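Local coordinates for alcohol dehydrogenase (PDB 1H2B), which probably catalyses the zinc-dependent oxidation of alcohols with NAD+ as coenzyme in a hyperthermophilic archaeon, at residues E119-E124 against G306-N311; P105-G110 against M141-R146; T267-P272 against E289-T294. All blocks are in the same frame, centred on the assembly; numbering follows the deposited sequence.

Contact 1 of 3, residues E119-E124 against G306-N311. With NAJ (nicotinamide-adenine-dinucleotide (acidic form)), chain I; OCA (octanoic acid (caprylic acid)), chain H.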
loop_
_atom_site.group_PDB
_atom_site.type_symbol
_atom_site.label_atom_id
_atom_site.label_comp_id
_atom_site.label_asym_id
_atom_site.label_seq_id
_atom_site.Cartn_x
_atom_site.Cartn_y
_atom_site.Cartn_z
ATOM N N GLU B 119 0.565 11.269 13.027
ATOM C CA GLU B 119 1.845 11.773 12.462
ATOM C C GLU B 119 2.390 12.929 13.295
ATOM O O GLU B 119 2.141 14.104 12.981
ATOM C CB GLU B 119 1.694 12.174 10.985
ATOM C CG GLU B 119 1.440 10.972 10.070
ATOM C CD GLU B 119 2.662 10.094 9.825
ATOM O OE1 GLU B 119 3.573 10.046 10.661
ATOM O OE2 GLU B 119 2.681 9.410 8.785
ATOM N N ASP B 120 3.103 12.593 14.377
ATOM C CA ASP B 120 3.551 13.590 15.345
ATOM C C ASP B 120 4.337 14.705 14.699
ATOM O O ASP B 120 4.202 15.849 15.113
ATOM C CB ASP B 120 4.443 12.970 16.410
ATOM C CG ASP B 120 3.757 11.873 17.193
ATOM O OD1 ASP B 120 3.428 10.786 16.607
ATOM O OD2 ASP B 120 3.544 12.028 18.431
ATOM N N MET B 121 5.153 14.381 13.681
ATOM C CA MET B 121 5.986 15.416 13.070
ATOM C C MET B 121 5.222 16.408 12.236
ATOM O O MET B 121 5.786 17.418 11.790
ATOM C CB MET B 121 7.165 14.819 12.277
ATOM C CG MET B 121 8.126 13.913 13.094
ATOM S SD MET B 121 8.757 14.755 14.561
ATOM C CE MET B 121 9.496 16.152 13.844
ATOM N N HIS B 122 3.917 16.169 12.055
ATOM C CA HIS B 122 3.136 17.055 11.199
ATOM C C HIS B 122 2.036 17.749 11.978
ATOM O O HIS B 122 1.107 18.348 11.404
ATOM C CB HIS B 122 2.654 16.290 9.978
ATOM C CG HIS B 122 3.801 15.865 9.124
ATOM N ND1 HIS B 122 4.572 16.757 8.414
ATOM C CD2 HIS B 122 4.369 14.650 8.948
ATOM C CE1 HIS B 122 5.566 16.107 7.821
ATOM N NE2 HIS B 122 5.457 14.826 8.129
ATOM N N CYS B 123 2.173 17.691 13.296
ATOM C CA CYS B 123 1.246 18.369 14.171
ATOM C C CYS B 123 1.349 19.886 14.031
ATOM O O CYS B 123 2.428 20.449 13.941
ATOM C CB CYS B 123 1.462 17.893 15.605
ATOM S SG CYS B 123 0.916 16.183 15.779
ATOM N N GLU B 124 0.189 20.533 13.949
ATOM C CA GLU B 124 0.108 21.980 13.736
ATOM C C GLU B 124 0.836 22.824 14.774
ATOM O O GLU B 124 1.442 23.843 14.442
ATOM C CB GLU B 124 -1.366 22.414 13.692
ATOM C CG GLU B 124 -2.083 22.010 12.411
ATOM C CD GLU B 124 -2.588 23.217 11.638
ATOM O OE1 GLU B 124 -3.045 24.195 12.289
ATOM O OE2 GLU B 124 -2.519 23.200 10.381
ATOM N N GLY B 306 11.825 12.597 1.058
ATOM C CA GLY B 306 12.325 12.994 2.361
ATOM C C GLY B 306 11.761 12.119 3.461
ATOM O O GLY B 306 10.682 11.537 3.339
ATOM N N SER B 307 12.527 12.030 4.551
ATOM C CA SER B 307 12.020 11.340 5.731
ATOM C C SER B 307 12.382 12.192 6.931
ATOM O O SER B 307 13.502 12.685 6.997
ATOM C CB SER B 307 12.657 9.947 5.859
ATOM O OG SER B 307 11.851 9.124 6.690
ATOM N N LEU B 308 11.435 12.370 7.849
ATOM C CA LEU B 308 11.547 13.343 8.941
ATOM C C LEU B 308 11.289 12.604 10.269
ATOM O O LEU B 308 10.154 12.221 10.549
ATOM C CB LEU B 308 10.481 14.450 8.767
ATOM C CG LEU B 308 10.424 15.480 9.920
ATOM C CD1 LEU B 308 11.730 16.251 10.043
ATOM C CD2 LEU B 308 9.253 16.460 9.621
ATOM N N VAL B 309 12.360 12.439 11.050
ATOM C CA VAL B 309 12.278 11.848 12.397
ATOM C C VAL B 309 11.327 10.664 12.345
ATOM O O VAL B 309 11.556 9.757 11.577
ATOM C CB VAL B 309 11.953 12.944 13.453
ATOM C CG1 VAL B 309 12.243 12.420 14.889
ATOM C CG2 VAL B 309 12.804 14.211 13.267
ATOM N N GLY B 310 10.295 10.620 13.197
ATOM C CA GLY B 310 9.268 9.595 13.023
ATOM C C GLY B 310 8.167 9.850 14.008
ATOM O O GLY B 310 8.149 10.856 14.727
ATOM N N ASN B 311 7.185 8.956 13.995
ATOM C CA ASN B 311 6.029 9.197 14.850
ATOM C C ASN B 311 6.136 8.383 16.157
ATOM O O ASN B 311 7.105 7.652 16.371
ATOM C CB ASN B 311 4.731 8.992 14.065
ATOM C CG ASN B 311 4.522 7.570 13.611
ATOM O OD1 ASN B 311 4.901 6.624 14.294
ATOM N ND2 ASN B 311 3.915 7.402 12.421
HETATM P PA NAJ I . 27.152 12.000 11.598
HETATM O O1A NAJ I . 28.108 13.159 11.550
HETATM O O2A NAJ I . 27.172 11.054 12.810
HETATM O O5B NAJ I . 27.372 10.989 10.381
HETATM C C5B NAJ I . 27.673 11.439 9.053
HETATM C C4B NAJ I . 28.420 10.273 8.427
HETATM O O4B NAJ I . 28.570 10.579 7.026
HETATM C C3B NAJ I . 29.797 10.021 9.039
HETATM O O3B NAJ I . 29.995 8.633 9.357
HETATM C C2B NAJ I . 30.668 10.515 7.893
HETATM O O2B NAJ I . 31.987 9.946 7.874
HETATM C C1B NAJ I . 29.867 10.151 6.636
HETATM N N9A NAJ I . 30.234 10.894 5.431
HETATM C C8A NAJ I . 30.701 12.207 5.278
HETATM N N7A NAJ I . 30.874 12.471 3.955
HETATM C C5A NAJ I . 30.533 11.344 3.263
HETATM C C6A NAJ I . 30.510 11.026 1.928
HETATM N N6A NAJ I . 30.911 11.872 0.969
HETATM N N1A NAJ I . 30.036 9.795 1.556
HETATM C C2A NAJ I . 29.652 8.842 2.483
HETATM N N3A NAJ I . 29.703 9.156 3.795
HETATM C C4A NAJ I . 30.142 10.386 4.175
HETATM O O3 NAJ I . 25.705 12.620 11.378
HETATM P PN NAJ I . 24.285 12.138 11.976
HETATM O O1N NAJ I . 24.055 12.748 13.281
HETATM O O2N NAJ I . 24.158 10.676 11.815
HETATM O O5D NAJ I . 23.309 12.933 10.980
HETATM C C5D NAJ I . 23.288 12.538 9.610
HETATM C C4D NAJ I . 22.530 13.578 8.801
HETATM O O4D NAJ I . 21.131 13.441 9.109
HETATM C C3D NAJ I . 22.876 15.022 9.161
HETATM O O3D NAJ I . 22.646 15.839 7.999
HETATM C C2D NAJ I . 21.834 15.367 10.234
HETATM O O2D NAJ I . 21.594 16.734 10.420
HETATM C C1D NAJ I . 20.624 14.660 9.597
HETATM N N1N NAJ I . 19.453 14.394 10.432
HETATM C C2N NAJ I . 18.261 14.300 9.777
HETATM C C3N NAJ I . 17.112 13.986 10.484
HETATM C C7N NAJ I . 15.802 13.945 9.769
HETATM O O7N NAJ I . 14.735 13.721 10.555
HETATM N N7N NAJ I . 15.635 14.040 8.447
HETATM C C4N NAJ I . 17.131 13.727 11.894
HETATM C C5N NAJ I . 18.431 13.668 12.473
HETATM C C6N NAJ I . 19.555 14.030 11.757
HETATM C C1 OCA H . 16.701 16.309 13.933
HETATM C C2 OCA H . 16.181 17.251 12.836
HETATM C C3 OCA H . 14.673 17.502 13.000
HETATM C C4 OCA H . 14.136 18.694 12.224
HETATM C C5 OCA H . 12.679 18.935 12.618
HETATM C C6 OCA H . 12.021 19.970 11.708
HETATM C C7 OCA H . 10.536 20.173 11.988
HETATM C C8 OCA H . 9.988 21.221 11.035
HETATM O O1 OCA H . 17.943 16.128 14.075
HETATM O O2 OCA H . 15.899 15.694 14.665
#
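Met121 reaches across to Leu308, Val309 and Gly310: CB meets Leu308, CG the backbone oxygens, and SD and CE both Val309. CB lies 3.8 Å from Leu308 CD2, a plain apolar contact. CG comes next, set 3.5 Å from Gly310 O. From here the chain turns back, chi2 of -54° bringing SD round to Val309, whose CB is 3.8 Å from SD. A second bend leaves the terminal methyl, CE, 3.9 Å from Val309 CG2. An unbranched, flexible methionine suits this place because it can fold along an uneven wall of backbone oxygens and methyl groups.

That wall is the loop following strand 303-306, the last strand of the Rossmann-type coenzyme sheet, so a loop of the structural zinc lobe packs here on the coenzyme domain beside the active-site cleft. The same loop grips the nicotinamide carboxamide through its backbone: Val309 N donates to NAJ O7N at 2.7 Å, and NAJ N7N donates to Ser307 O at 2.9 Å. Leu308 turns its other methyl to the pocket that holds octanoic acid, probably the substrate site, where CD1 is 3.8 Å from C5 of the acid.

Polar groups close the far end. Asn311 ND2 gives Glu119 OE1 a hydrogen bond of 3.2 Å, nearly straight at 164°; the amide keeps the acceptor close to its own plane, but meets the carboxylate from above, 55° out of its plane. Arg175 forms a salt bridge to the same oxygen. An asparagine serves doubly, since it is also the N-cap of helix 312-323. Asp120 reinforces this helix start: OD1 packs on Asn311 CB and accepts from Tyr312 N, while OD2 pairs with Arg116 of the third subunit.

Contact 2 of 3, residues P105-G110 against M141-R146. With ZN (zinc ion), chain K.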
loop_
_atom_site.group_PDB
_atom_site.type_symbol
_atom_site.label_atom_id
_atom_site.label_comp_id
_atom_site.label_asym_id
_atom_site.label_seq_id
_atom_site.Cartn_x
_atom_site.Cartn_y
_atom_site.Cartn_z
ATOM N N PRO B 105 11.069 13.345 20.322
ATOM C CA PRO B 105 11.547 14.734 20.324
ATOM C C PRO B 105 10.499 15.794 20.070
ATOM O O PRO B 105 10.814 16.957 20.290
ATOM C CB PRO B 105 12.652 14.745 19.245
ATOM C CG PRO B 105 12.505 13.467 18.482
ATOM C CD PRO B 105 11.628 12.544 19.211
ATOM N N ALA B 106 9.308 15.451 19.586
ATOM C CA ALA B 106 8.245 16.428 19.315
ATOM C C ALA B 106 7.318 16.542 20.516
ATOM O O ALA B 106 7.001 15.542 21.161
ATOM C CB ALA B 106 7.411 15.962 18.125
ATOM N N VAL B 107 6.935 17.760 20.850
ATOM C CA VAL B 107 5.929 18.007 21.854
ATOM C C VAL B 107 4.687 18.468 21.086
ATOM O O VAL B 107 4.698 19.527 20.447
ATOM C CB VAL B 107 6.431 19.098 22.854
ATOM C CG1 VAL B 107 5.236 19.586 23.718
ATOM C CG2 VAL B 107 7.528 18.542 23.726
ATOM N N THR B 108 3.622 17.665 21.118
ATOM C CA THR B 108 2.439 17.893 20.273
ATOM C C THR B 108 1.138 17.957 21.086
ATOM O O THR B 108 1.085 17.425 22.174
ATOM C CB THR B 108 2.300 16.761 19.210
ATOM O OG1 THR B 108 2.182 15.511 19.884
ATOM C CG2 THR B 108 3.588 16.607 18.392
ATOM N N ASP B 109 0.098 18.576 20.512
ATOM C CA ASP B 109 -1.224 18.744 21.175
ATOM C C ASP B 109 -2.145 17.503 21.201
ATOM O O ASP B 109 -2.949 17.323 22.137
ATOM C CB ASP B 109 -1.988 19.973 20.615
ATOM C CG ASP B 109 -2.221 19.914 19.085
ATOM O OD1 ASP B 109 -2.433 18.812 18.522
ATOM O OD2 ASP B 109 -2.240 20.942 18.357
ATOM N N GLY B 110 -2.034 16.647 20.190
ATOM C CA GLY B 110 -2.936 15.513 20.067
ATOM C C GLY B 110 -4.332 15.876 19.561
ATOM O O GLY B 110 -5.215 15.012 19.486
ATOM N N MET B 141 14.662 18.808 32.079
ATOM C CA MET B 141 14.006 19.306 30.875
ATOM C C MET B 141 12.519 19.048 30.970
ATOM O O MET B 141 12.109 17.984 31.392
ATOM C CB MET B 141 14.556 18.560 29.628
ATOM C CG MET B 141 14.069 19.195 28.343
ATOM S SD MET B 141 14.449 18.117 26.879
ATOM C CE MET B 141 12.844 17.238 26.809
ATOM N N ARG B 142 11.728 20.053 30.595
ATOM C CA ARG B 142 10.285 19.894 30.476
ATOM C C ARG B 142 9.852 19.354 29.116
ATOM O O ARG B 142 10.487 19.629 28.052
ATOM C CB ARG B 142 9.552 21.183 30.874
ATOM C CG ARG B 142 9.710 22.364 29.930
ATOM C CD ARG B 142 9.013 23.623 30.423
ATOM N NE ARG B 142 8.911 24.607 29.356
ATOM C CZ ARG B 142 8.055 25.632 29.382
ATOM N NH1 ARG B 142 7.263 25.831 30.445
ATOM N NH2 ARG B 142 8.003 26.501 28.364
ATOM N N THR B 143 8.764 18.578 29.154
ATOM C CA THR B 143 8.225 17.990 27.939
ATOM C C THR B 143 6.756 17.686 28.162
ATOM O O THR B 143 6.237 18.046 29.220
ATOM C CB THR B 143 9.072 16.749 27.536
ATOM O OG1 THR B 143 8.600 16.291 26.271
ATOM C CG2 THR B 143 8.888 15.579 28.500
ATOM N N SER B 144 6.121 16.990 27.207
ATOM C CA SER B 144 4.705 16.585 27.315
ATOM C C SER B 144 4.640 15.095 27.623
ATOM O O SER B 144 5.449 14.297 27.165
ATOM C CB SER B 144 3.968 16.827 26.015
ATOM O OG SER B 144 2.683 16.171 26.037
ATOM N N HIS B 145 3.640 14.688 28.423
ATOM C CA HIS B 145 3.456 13.268 28.682
ATOM C C HIS B 145 3.224 12.512 27.364
ATOM O O HIS B 145 3.559 11.323 27.302
ATOM C CB HIS B 145 2.252 13.016 29.649
ATOM C CG HIS B 145 0.923 13.223 29.010
ATOM N ND1 HIS B 145 0.296 14.447 28.970
ATOM C CD2 HIS B 145 0.102 12.361 28.349
ATOM C CE1 HIS B 145 -0.844 14.342 28.307
ATOM N NE2 HIS B 145 -0.991 13.086 27.935
ATOM N N ARG B 146 2.720 13.215 26.344
ATOM C CA ARG B 146 2.487 12.592 25.029
ATOM C C ARG B 146 3.817 12.188 24.363
ATOM O O ARG B 146 3.804 11.379 23.432
ATOM C CB ARG B 146 1.707 13.488 24.078
ATOM C CG ARG B 146 0.252 13.611 24.505
ATOM C CD ARG B 146 -0.563 14.410 23.505
ATOM N NE ARG B 146 -1.169 13.473 22.562
ATOM C CZ ARG B 146 -0.790 13.308 21.304
ATOM N NH1 ARG B 146 0.187 14.036 20.793
ATOM N NH2 ARG B 146 -1.405 12.419 20.548
HETATM ZN ZN ZN K . -1.242 18.121 16.611
#
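Arg146 lays its guanidinium flat against Gly110, whose CA stands 3.3 Å from CZ, over the centre of one face. The arginine chain leaves a short 3-10 turn and bends at chi3 (93°), which swings NE toward the glycine. A side chain at Gly110 would run into NE, and the residue's positive phi also favours glycine. Thr108 approaches differently, crossing the arginine at about a right angle. Its OG1 sits at the guanidinium edge, in plane, 2.6 Å from NH1, yet the angle is poor for a hydrogen bond and so short a separation is doubtful evidence of one.

Farther along, Val107 straddles the end of strand 140-143 with its two methyls. CG2 meets Thr143 OG1 obliquely at 3.6 Å, and CG1 rests 3.8 Å from Ser144 CB. A branched valine can fill both places at once. Ser144 keeps its hydroxyl for its own backbone: OG accepts from Arg146 N at 3.0 Å, an ST turn that fixes where the arginine departs.

An alanine at Arg146 would probably uncover Gly110 CA and leave Thr108 OG1 without its neighbour, the flat group lying over this zinc-bearing loop being gone. Arg146 O meanwhile accepts from Arg116 of the third subunit.

Asp109 points away from this packing, to the metal: its OD1 binds zinc at 2.4 Å and also accepts from Thr111 N, and its OD2 accepts from Asn125. With Cys112 and Cys115 it forms the structural zinc site of the lobe characteristic of zinc-containing alcohol dehydrogenases, here with an aspartate among the cysteine ligands.

Contact 3 of 3, residues T267-P272 against E289-T294. With NAJ (nicotinamide-adenine-dinucleotide (acidic form)), chain I.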
loop_
_atom_site.group_PDB
_atom_site.type_symbol
_atom_site.label_atom_id
_atom_site.label_comp_id
_atom_site.label_asym_id
_atom_site.label_seq_id
_atom_site.Cartn_x
_atom_site.Cartn_y
_atom_site.Cartn_z
ATOM N N THR B 267 27.279 14.250 -1.001
ATOM C CA THR B 267 26.436 13.049 -1.125
ATOM C C THR B 267 25.176 13.296 -1.903
ATOM O O THR B 267 24.667 12.426 -2.596
ATOM C CB THR B 267 26.040 12.451 0.254
ATOM O OG1 THR B 267 25.297 13.398 1.033
ATOM C CG2 THR B 267 27.285 12.107 1.002
ATOM N N VAL B 268 24.624 14.488 -1.767
ATOM C CA VAL B 268 23.376 14.805 -2.493
ATOM C C VAL B 268 23.652 14.800 -3.995
ATOM O O VAL B 268 22.768 14.497 -4.786
ATOM C CB VAL B 268 22.833 16.152 -1.948
ATOM C CG1 VAL B 268 21.688 16.723 -2.790
ATOM C CG2 VAL B 268 22.364 15.968 -0.521
ATOM N N ASP B 269 24.893 15.058 -4.348
ATOM C CA ASP B 269 25.241 15.033 -5.756
ATOM C C ASP B 269 25.386 13.658 -6.315
ATOM O O ASP B 269 24.941 13.422 -7.419
ATOM C CB ASP B 269 26.420 15.864 -6.049
ATOM C CG ASP B 269 26.016 17.350 -6.141
ATOM O OD1 ASP B 269 24.862 17.752 -6.584
ATOM O OD2 ASP B 269 26.815 18.124 -5.741
ATOM N N TYR B 270 25.982 12.729 -5.558
ATOM C CA TYR B 270 26.179 11.402 -6.142
ATOM C C TYR B 270 25.061 10.382 -5.875
ATOM O O TYR B 270 24.866 9.442 -6.688
ATOM C CB TYR B 270 27.574 10.793 -5.800
ATOM C CG TYR B 270 27.820 10.244 -4.392
ATOM C CD1 TYR B 270 27.258 9.020 -3.979
ATOM C CD2 TYR B 270 28.715 10.895 -3.532
ATOM C CE1 TYR B 270 27.526 8.517 -2.735
ATOM C CE2 TYR B 270 29.006 10.398 -2.260
ATOM C CZ TYR B 270 28.406 9.202 -1.885
ATOM O OH TYR B 270 28.689 8.669 -0.651
ATOM N N THR B 271 24.338 10.560 -4.764
ATOM C CA THR B 271 23.390 9.492 -4.422
ATOM C C THR B 271 22.274 9.259 -5.456
ATOM O O THR B 271 21.919 8.131 -5.685
ATOM C CB THR B 271 22.813 9.624 -3.013
ATOM O OG1 THR B 271 22.291 10.949 -2.808
ATOM C CG2 THR B 271 23.954 9.431 -1.965
ATOM N N PRO B 272 21.731 10.273 -6.145
ATOM C CA PRO B 272 20.712 9.983 -7.170
ATOM C C PRO B 272 21.274 9.106 -8.277
ATOM O O PRO B 272 20.507 8.355 -8.861
ATOM C CB PRO B 272 20.331 11.370 -7.714
ATOM C CG PRO B 272 20.723 12.325 -6.589
ATOM C CD PRO B 272 21.982 11.715 -5.969
ATOM N N GLU B 289 22.038 20.923 -1.715
ATOM C CA GLU B 289 20.891 21.232 -2.557
ATOM C C GLU B 289 20.735 20.096 -3.552
ATOM O O GLU B 289 21.686 19.717 -4.194
ATOM C CB GLU B 289 21.097 22.570 -3.279
ATOM C CG GLU B 289 19.868 22.939 -4.103
ATOM C CD GLU B 289 19.129 24.185 -3.621
ATOM O OE1 GLU B 289 19.275 24.585 -2.432
ATOM O OE2 GLU B 289 18.389 24.766 -4.445
ATOM N N LEU B 290 19.529 19.531 -3.685
ATOM C CA LEU B 290 19.319 18.464 -4.678
ATOM C C LEU B 290 19.347 19.093 -6.065
ATOM O O LEU B 290 18.749 20.144 -6.232
ATOM C CB LEU B 290 17.991 17.741 -4.319
ATOM C CG LEU B 290 17.436 16.612 -5.183
ATOM C CD1 LEU B 290 18.345 15.398 -5.157
ATOM C CD2 LEU B 290 16.060 16.219 -4.633
ATOM N N ARG B 291 20.078 18.509 -7.042
ATOM C CA ARG B 291 20.155 19.007 -8.424
ATOM C C ARG B 291 20.306 17.856 -9.396
ATOM O O ARG B 291 21.368 17.202 -9.485
ATOM C CB ARG B 291 21.301 19.982 -8.705
ATOM C CG ARG B 291 22.326 20.182 -7.606
ATOM C CD ARG B 291 22.996 21.556 -7.621
ATOM N NE ARG B 291 22.555 22.467 -6.552
ATOM C CZ ARG B 291 21.829 23.569 -6.750
ATOM N NH1 ARG B 291 21.454 23.912 -7.973
ATOM N NH2 ARG B 291 21.477 24.346 -5.726
ATOM N N PHE B 292 19.241 17.565 -10.114
ATOM C CA PHE B 292 19.237 16.361 -10.929
ATOM C C PHE B 292 18.379 16.601 -12.158
ATOM O O PHE B 292 17.321 17.210 -12.040
ATOM C CB PHE B 292 18.673 15.194 -10.099
ATOM C CG PHE B 292 18.883 13.840 -10.690
ATOM C CD1 PHE B 292 20.142 13.242 -10.691
ATOM C CD2 PHE B 292 17.825 13.116 -11.199
ATOM C CE1 PHE B 292 20.347 11.954 -11.203
ATOM C CE2 PHE B 292 18.014 11.824 -11.673
ATOM C CZ PHE B 292 19.255 11.240 -11.693
ATOM N N PRO B 293 18.786 16.166 -13.347
ATOM C CA PRO B 293 17.972 16.445 -14.544
ATOM C C PRO B 293 16.597 15.719 -14.532
ATOM O O PRO B 293 16.526 14.503 -14.269
ATOM C CB PRO B 293 18.835 15.908 -15.712
ATOM C CG PRO B 293 20.177 15.607 -15.134
ATOM C CD PRO B 293 20.043 15.459 -13.662
ATOM N N THR B 294 15.525 16.448 -14.806
ATOM C CA THR B 294 14.227 15.730 -14.884
ATOM C C THR B 294 14.137 14.667 -15.960
ATOM O O THR B 294 13.364 13.731 -15.828
ATOM C CB THR B 294 13.022 16.706 -14.974
ATOM O OG1 THR B 294 13.200 17.576 -16.105
ATOM C CG2 THR B 294 12.899 17.588 -13.706
HETATM P PA NAJ I . 27.152 12.000 11.598
HETATM O O1A NAJ I . 28.108 13.159 11.550
HETATM O O2A NAJ I . 27.172 11.054 12.810
HETATM O O5B NAJ I . 27.372 10.989 10.381
HETATM C C5B NAJ I . 27.673 11.439 9.053
HETATM C C4B NAJ I . 28.420 10.273 8.427
HETATM O O4B NAJ I . 28.570 10.579 7.026
HETATM C C3B NAJ I . 29.797 10.021 9.039
HETATM O O3B NAJ I . 29.995 8.633 9.357
HETATM C C2B NAJ I . 30.668 10.515 7.893
HETATM O O2B NAJ I . 31.987 9.946 7.874
HETATM C C1B NAJ I . 29.867 10.151 6.636
HETATM N N9A NAJ I . 30.234 10.894 5.431
HETATM C C8A NAJ I . 30.701 12.207 5.278
HETATM N N7A NAJ I . 30.874 12.471 3.955
HETATM C C5A NAJ I . 30.533 11.344 3.263
HETATM C C6A NAJ I . 30.510 11.026 1.928
HETATM N N6A NAJ I . 30.911 11.872 0.969
HETATM N N1A NAJ I . 30.036 9.795 1.556
HETATM C C2A NAJ I . 29.652 8.842 2.483
HETATM N N3A NAJ I . 29.703 9.156 3.795
HETATM C C4A NAJ I . 30.142 10.386 4.175
HETATM O O3 NAJ I . 25.705 12.620 11.378
HETATM P PN NAJ I . 24.285 12.138 11.976
HETATM O O1N NAJ I . 24.055 12.748 13.281
HETATM O O2N NAJ I . 24.158 10.676 11.815
HETATM O O5D NAJ I . 23.309 12.933 10.980
HETATM C C5D NAJ I . 23.288 12.538 9.610
HETATM C C4D NAJ I . 22.530 13.578 8.801
HETATM O O4D NAJ I . 21.131 13.441 9.109
HETATM C C3D NAJ I . 22.876 15.022 9.161
HETATM O O3D NAJ I . 22.646 15.839 7.999
HETATM C C2D NAJ I . 21.834 15.367 10.234
HETATM O O2D NAJ I . 21.594 16.734 10.420
HETATM C C1D NAJ I . 20.624 14.660 9.597
HETATM N N1N NAJ I . 19.453 14.394 10.432
HETATM C C2N NAJ I . 18.261 14.300 9.777
HETATM C C3N NAJ I . 17.112 13.986 10.484
HETATM C C7N NAJ I . 15.802 13.945 9.769
HETATM O O7N NAJ I . 14.735 13.721 10.555
HETATM N N7N NAJ I . 15.635 14.040 8.447
HETATM C C4N NAJ I . 17.131 13.727 11.894
HETATM C C5N NAJ I . 18.431 13.668 12.473
HETATM C C6N NAJ I . 19.555 14.030 11.757
HETATM O O HOH W 1 22.204 16.508 -6.437
HETATM O O HOH W 2 22.813 15.020 -8.657
#
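The Phe292 ring is clasped between two prolines. Pro272 CB lies over one face, 3.9 Å from the centroid and 29° off the normal, a CH-pi contact; Pro293 CD covers the opposite face, offset toward the rim. Tyr273 and Phe304 add edge-to-face pairs. The other flat group, Tyr270, looks away to the coenzyme: N1A of the adenine, in the plane of the ring at its edge, is hydrogen-bonded to OH at 2.8 Å, while Thr267 O lies above one face.

Between helix 265-270 and strand 289-293, Val268 packs tightly, its CG1 3.5 Å from Leu290 CA. With chi1 at 169°, this methyl is anti to the backbone N, and short valine keeps it near the backbone, letting helix and strand approach. Pro272 CG and Leu290 CD1 touch at 4.1 Å.

Polar groups meet through water. One accepts from Arg291 N at 3.0 Å and lies beside Val268 O and Asp269 OD1; another lies between Asp269 O and Arg291 O and may not donate to both at once. Asp269 OD2 turns to Gln265.

Strand 289-293 pairs antiparallel with its counterpart in the second subunit. Apolar packing thus joins helix and strand, with main-chain polar groups reached through water, not directly.

From the N terminus, the loop 105-110 opens contact 2 and 119-124 opens contact 1 before 141-146 closes contact 2, so these two cross. They also touch: Thr108 packs on Asp120 within the structural zinc lobe, and Pro105 on Val309 joins the lobe side to the coenzyme-domain loop, while contact 2 ties the lobe to strand 140-143. The chain then builds the Rossmann-type domain. There 267-272 and 289-294 close contact 3, a short loop lying within the span of contact 1, which ends only when 306-311 returns to the lobe. Contacts 1 and 3 meet different ends of the same coenzyme and adjoin the second subunit; contacts 2 and 3 lie on opposite sides of the chain's centre.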